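Side-chain contacts in origin of replication complex subunit 1B (Arabidopsis thaliana, PDB 5HH7), which serves in the plant origin recognition complex and reads the histone H3 tail through its BAH-PHD cassette: residues Trp140-Val143 and Asp144-Val147; Ser163-Gln166 and Pro167-Lys171. One frame throughout, in Å; residues are numbered along the deposited sequence.

Interactions 1 and 2 illustrate two ways in which a short run of chain holds its own shape at a protein surface. Both belong to the BAH domain and follow one another in sequence, yet they lie on opposite sides of the chain's centre, with their own centres about 40 Å apart and nearest atoms about 28 Å apart. Interaction 1 closes the hairpin between strands 132-142 and 148-156 of the large mixed sheet. Interaction 2 shapes the long connection from strand 148-156 to strand 175-184, near the PHD finger. The strand 148-156 thus leads from one to the other, and each turn is stabilised locally, without direct contact between them.

Interaction 1 (Trp140-Val143 and Asp144-Val147); sequences WKEV and DDGV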
loop_
_atom_site.group_PDB
_atom_site.type_symbol
_atom_site.label_atom_id
_atom_site.label_comp_id
_atom_site.label_asym_id
_atom_site.label_seq_id
_atom_site.Cartn_x
_atom_site.Cartn_y
_atom_site.Cartn_z
ATOM N N TRP A 140 -20.089 -8.077 -7.322
ATOM C CA TRP A 140 -21.308 -8.814 -7.637
ATOM C C TRP A 140 -21.446 -10.136 -6.898
ATOM O O TRP A 140 -20.464 -10.713 -6.423
ATOM C CB TRP A 140 -21.438 -9.047 -9.146
ATOM C CG TRP A 140 -20.573 -10.149 -9.687
ATOM C CD1 TRP A 140 -20.896 -11.473 -9.795
ATOM C CD2 TRP A 140 -19.247 -10.016 -10.212
ATOM N NE1 TRP A 140 -19.850 -12.172 -10.347
ATOM C CE2 TRP A 140 -18.825 -11.301 -10.613
ATOM C CE3 TRP A 140 -18.373 -8.937 -10.378
ATOM C CZ2 TRP A 140 -17.569 -11.535 -11.171
ATOM C CZ3 TRP A 140 -17.126 -9.171 -10.935
ATOM C CH2 TRP A 140 -16.735 -10.460 -11.322
ATOM N N LYS A 141 -22.686 -10.602 -6.806
ATOM C CA LYS A 141 -22.974 -11.929 -6.303
ATOM C C LYS A 141 -23.239 -12.837 -7.495
ATOM O O LYS A 141 -24.064 -12.525 -8.352
ATOM C CB LYS A 141 -24.193 -11.900 -5.379
ATOM C CG LYS A 141 -24.534 -13.246 -4.763
ATOM C CD LYS A 141 -25.691 -13.130 -3.783
ATOM C CE LYS A 141 -26.949 -12.622 -4.466
ATOM N NZ LYS A 141 -28.102 -12.555 -3.523
ATOM N N GLU A 142 -22.518 -13.950 -7.553
ATOM C CA GLU A 142 -22.726 -14.940 -8.598
ATOM C C GLU A 142 -24.025 -15.686 -8.297
ATOM O O GLU A 142 -24.162 -16.298 -7.239
ATOM C CB GLU A 142 -21.538 -15.906 -8.641
ATOM C CG GLU A 142 -21.497 -16.824 -9.853
ATOM C CD GLU A 142 -21.002 -16.128 -11.110
ATOM O OE1 GLU A 142 -20.383 -15.049 -10.997
ATOM O OE2 GLU A 142 -21.225 -16.669 -12.214
ATOM N N VAL A 143 -24.981 -15.620 -9.219
ATOM C CA VAL A 143 -26.313 -16.180 -8.986
ATOM C C VAL A 143 -26.311 -17.702 -8.801
ATOM O O VAL A 143 -27.053 -18.234 -7.973
ATOM C CB VAL A 143 -27.307 -15.764 -10.105
ATOM C CG1 VAL A 143 -28.583 -16.591 -10.049
ATOM C CG2 VAL A 143 -27.627 -14.278 -9.999
ATOM N N ASP A 144 -25.461 -18.393 -9.556
ATOM C CA ASP A 144 -25.408 -19.854 -9.508
ATOM C C ASP A 144 -25.063 -20.420 -8.126
ATOM O O ASP A 144 -25.596 -21.459 -7.728
ATOM C CB ASP A 144 -24.426 -20.397 -10.551
ATOM C CG ASP A 144 -24.919 -20.208 -11.973
ATOM O OD1 ASP A 144 -26.129 -19.960 -12.160
ATOM O OD2 ASP A 144 -24.096 -20.315 -12.908
ATOM N N ASP A 145 -24.181 -19.742 -7.397
ATOM C CA ASP A 145 -23.686 -20.277 -6.128
ATOM C C ASP A 145 -23.741 -19.300 -4.950
ATOM O O ASP A 145 -23.412 -19.667 -3.822
ATOM C CB ASP A 145 -22.262 -20.815 -6.298
ATOM C CG ASP A 145 -21.319 -19.797 -6.914
ATOM O OD1 ASP A 145 -21.598 -18.583 -6.817
ATOM O OD2 ASP A 145 -20.295 -20.211 -7.498
ATOM N N GLY A 146 -24.143 -18.061 -5.212
ATOM C CA GLY A 146 -24.253 -17.064 -4.160
ATOM C C GLY A 146 -22.923 -16.481 -3.710
ATOM O O GLY A 146 -22.871 -15.711 -2.752
ATOM N N VAL A 147 -21.848 -16.842 -4.404
ATOM C CA VAL A 147 -20.509 -16.370 -4.054
ATOM C C VAL A 147 -20.282 -14.931 -4.515
ATOM O O VAL A 147 -20.649 -14.566 -5.631
ATOM C CB VAL A 147 -19.425 -17.284 -4.662
ATOM C CG1 VAL A 147 -18.027 -16.725 -4.403
ATOM C CG2 VAL A 147 -19.556 -18.698 -4.108
#
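Glu142 and Val147 close a beta-hairpin of the BAH domain sheet, the turn that joins strand 132-142 to strand 148-156. The tight part is its backbone neck. Glu142 N gives an almost straight bond to Val147 O (2.8 Å, 174°), while Glu142 O receives Gly146 N at 2.7 Å and, weakly, the amide of Asp145. Lys141 CA brings a C-H to the same Val147 O. Gly146 takes a positive phi of 77°, which lets the chain swing back into the returning arm.

Side chains brace this neck on one flank. Asp145 OD1 lies 3.2 Å from Glu142 CB and accepts Val147 N from above its carboxylate plane (3.0 Å), forming an Asx turn. The Glu142 chain, with CG anti to the backbone nitrogen and a bend at chi2 (78°), carries its carboxylate back toward the buried Trp140, whose ring also meets that of Trp149 nearly parallel and Arg13 in a cation-pi contact.

The outer side is looser. Val143 and Asp144, at the exposed bend, meet each other mainly as chain neighbours, and Lys141 lays CG 3.6 Å from Gly146 O before its amine leads away. The indole fixes the glutamate carboxylate by one bond: Trp140 NE1 points in the ring plane at Glu142 OE1, 3.0 Å away, and meets that oxygen nearly along its C-O bond.

Interaction 2 (Ser163-Gln166 and Pro167-Lys171); sequences SGRQ and PHNLK
The guanidinium of Arg165 has Lys171 CD over one face, 4.2 Å above the plane and displaced toward its rim, while Leu170 O and a water lie at its edge. Arg165 NH1 reaches Leu170 O at 2.9 Å within the guanidinium plane, although NH1 itself stands above the plane of that carbonyl. The edge water links NH2 to Lys171 O, and another joins NH1 to Asn169 O. An extended start, with chi1 at 179°, and a bend at chi3 bring the group beside this row of carbonyls; NE is taken by a salt bridge to Glu159.

The Asn169 amide crosses the arginine chain obliquely, its plane 72° from the guanidinium, with Asn169 CB 3.5 Å from Arg165 NH1. Its OD1 accepts Gln166 N in a nearly straight bond of 2.8 Å, and Asn169 N returns a bond of 3.0 Å to Gln166 O, closing a type I beta turn. ND2 is held by Glu173 and Tyr175. The His168 ring runs alongside Gln166, and His168 CE1 lies 3.5 Å from Gln166 CB; Gln166 NE2 folds back to Gly164 O.

Lys171 NZ lies 4.2 Å from Arg165 NE, a like-charge approach that Glu159 probably eases. This BAH connection comes close to the PHD finger: the side chain of Lys171 is about 9 Å from a zinc ion there. The chemistry implies a loop shaped largely by side chains bonded to main-chain groups, one arginine tying together three successive carbonyls, directly or through water.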
loop_
_atom_site.group_PDB
_atom_site.type_symbol
_atom_site.label_atom_id
_atom_site.label_comp_id
_atom_site.label_asym_id
_atom_site.label_seq_id
_atom_site.Cartn_x
_atom_site.Cartn_y
_atom_site.Cartn_z
ATOM N N SER A 163 10.627 -1.621 -17.555
ATOM C CA SER A 163 11.687 -0.617 -17.450
ATOM C C SER A 163 12.112 -0.342 -16.010
ATOM O O SER A 163 13.157 0.263 -15.771
ATOM C CB SER A 163 11.285 0.679 -18.151
ATOM O OG SER A 163 11.325 0.512 -19.557
ATOM N N GLY A 164 11.297 -0.788 -15.058
ATOM C CA GLY A 164 11.682 -0.783 -13.658
ATOM C C GLY A 164 11.570 0.559 -12.961
ATOM O O GLY A 164 11.057 1.528 -13.521
ATOM N N ARG A 165 12.053 0.604 -11.724
ATOM C CA ARG A 165 12.019 1.820 -10.917
ATOM C C ARG A 165 12.913 2.895 -11.526
ATOM O O ARG A 165 14.008 2.605 -12.013
ATOM C CB ARG A 165 12.462 1.515 -9.481
ATOM C CG ARG A 165 12.494 2.727 -8.542
ATOM C CD ARG A 165 12.619 2.293 -7.081
ATOM N NE ARG A 165 11.503 1.432 -6.703
ATOM C CZ ARG A 165 10.331 1.875 -6.255
ATOM N NH1 ARG A 165 10.119 3.177 -6.100
ATOM N NH2 ARG A 165 9.370 1.014 -5.956
ATOM N N GLN A 166 12.431 4.132 -11.495
ATOM C CA GLN A 166 13.174 5.284 -11.992
ATOM C C GLN A 166 13.567 6.167 -10.803
ATOM O O GLN A 166 12.959 6.075 -9.738
ATOM C CB GLN A 166 12.307 6.065 -12.985
ATOM C CG GLN A 166 11.750 5.208 -14.116
ATOM C CD GLN A 166 12.848 4.573 -14.958
ATOM O OE1 GLN A 166 13.837 5.222 -15.302
ATOM N NE2 GLN A 166 12.681 3.295 -15.284
ATOM N N PRO A 167 14.593 7.017 -10.971
ATOM C CA PRO A 167 15.034 7.871 -9.860
ATOM C C PRO A 167 13.924 8.758 -9.281
ATOM O O PRO A 167 13.926 9.014 -8.079
ATOM C CB PRO A 167 16.125 8.736 -10.499
ATOM C CG PRO A 167 16.675 7.877 -11.589
ATOM C CD PRO A 167 15.482 7.138 -12.142
ATOM N N HIS A 168 12.992 9.209 -10.117
ATOM C CA HIS A 168 11.927 10.093 -9.642
ATOM C C HIS A 168 10.792 9.368 -8.900
ATOM O O HIS A 168 9.925 10.015 -8.312
ATOM C CB HIS A 168 11.363 10.937 -10.792
ATOM C CG HIS A 168 10.706 10.131 -11.868
ATOM N ND1 HIS A 168 11.388 9.664 -12.971
ATOM C CD2 HIS A 168 9.429 9.701 -12.007
ATOM C CE1 HIS A 168 10.561 8.983 -13.744
ATOM N NE2 HIS A 168 9.366 8.991 -13.181
ATOM N N ASN A 169 10.796 8.037 -8.922
ATOM C CA ASN A 169 9.783 7.269 -8.192
ATOM C C ASN A 169 9.919 7.444 -6.686
ATOM O O ASN A 169 11.016 7.676 -6.181
ATOM C CB ASN A 169 9.891 5.771 -8.503
ATOM C CG ASN A 169 9.264 5.392 -9.827
ATOM O OD1 ASN A 169 9.831 4.603 -10.582
ATOM N ND2 ASN A 169 8.082 5.934 -10.109
ATOM N N LEU A 170 8.805 7.327 -5.969
ATOM C CA LEU A 170 8.850 7.221 -4.515
ATOM C C LEU A 170 8.714 5.752 -4.126
ATOM O O LEU A 170 8.173 4.950 -4.890
ATOM C CB LEU A 170 7.743 8.055 -3.861
ATOM C CG LEU A 170 7.783 9.566 -4.108
ATOM C CD1 LEU A 170 6.911 10.297 -3.091
ATOM C CD2 LEU A 170 9.206 10.100 -4.085
ATOM N N LYS A 171 9.207 5.400 -2.943
ATOM C CA LYS A 171 9.173 4.009 -2.495
ATOM C C LYS A 171 7.755 3.469 -2.300
ATOM O O LYS A 171 7.511 2.276 -2.472
ATOM C CB LYS A 171 10.002 3.829 -1.219
ATOM C CG LYS A 171 11.503 3.916 -1.455
ATOM C CD LYS A 171 11.975 2.785 -2.358
ATOM C CE LYS A 171 13.480 2.847 -2.580
ATOM N NZ LYS A 171 13.983 1.647 -3.302
HETATM O O HOH W 1 7.029 1.685 -5.111
HETATM O O HOH W 2 12.188 5.110 -5.246
#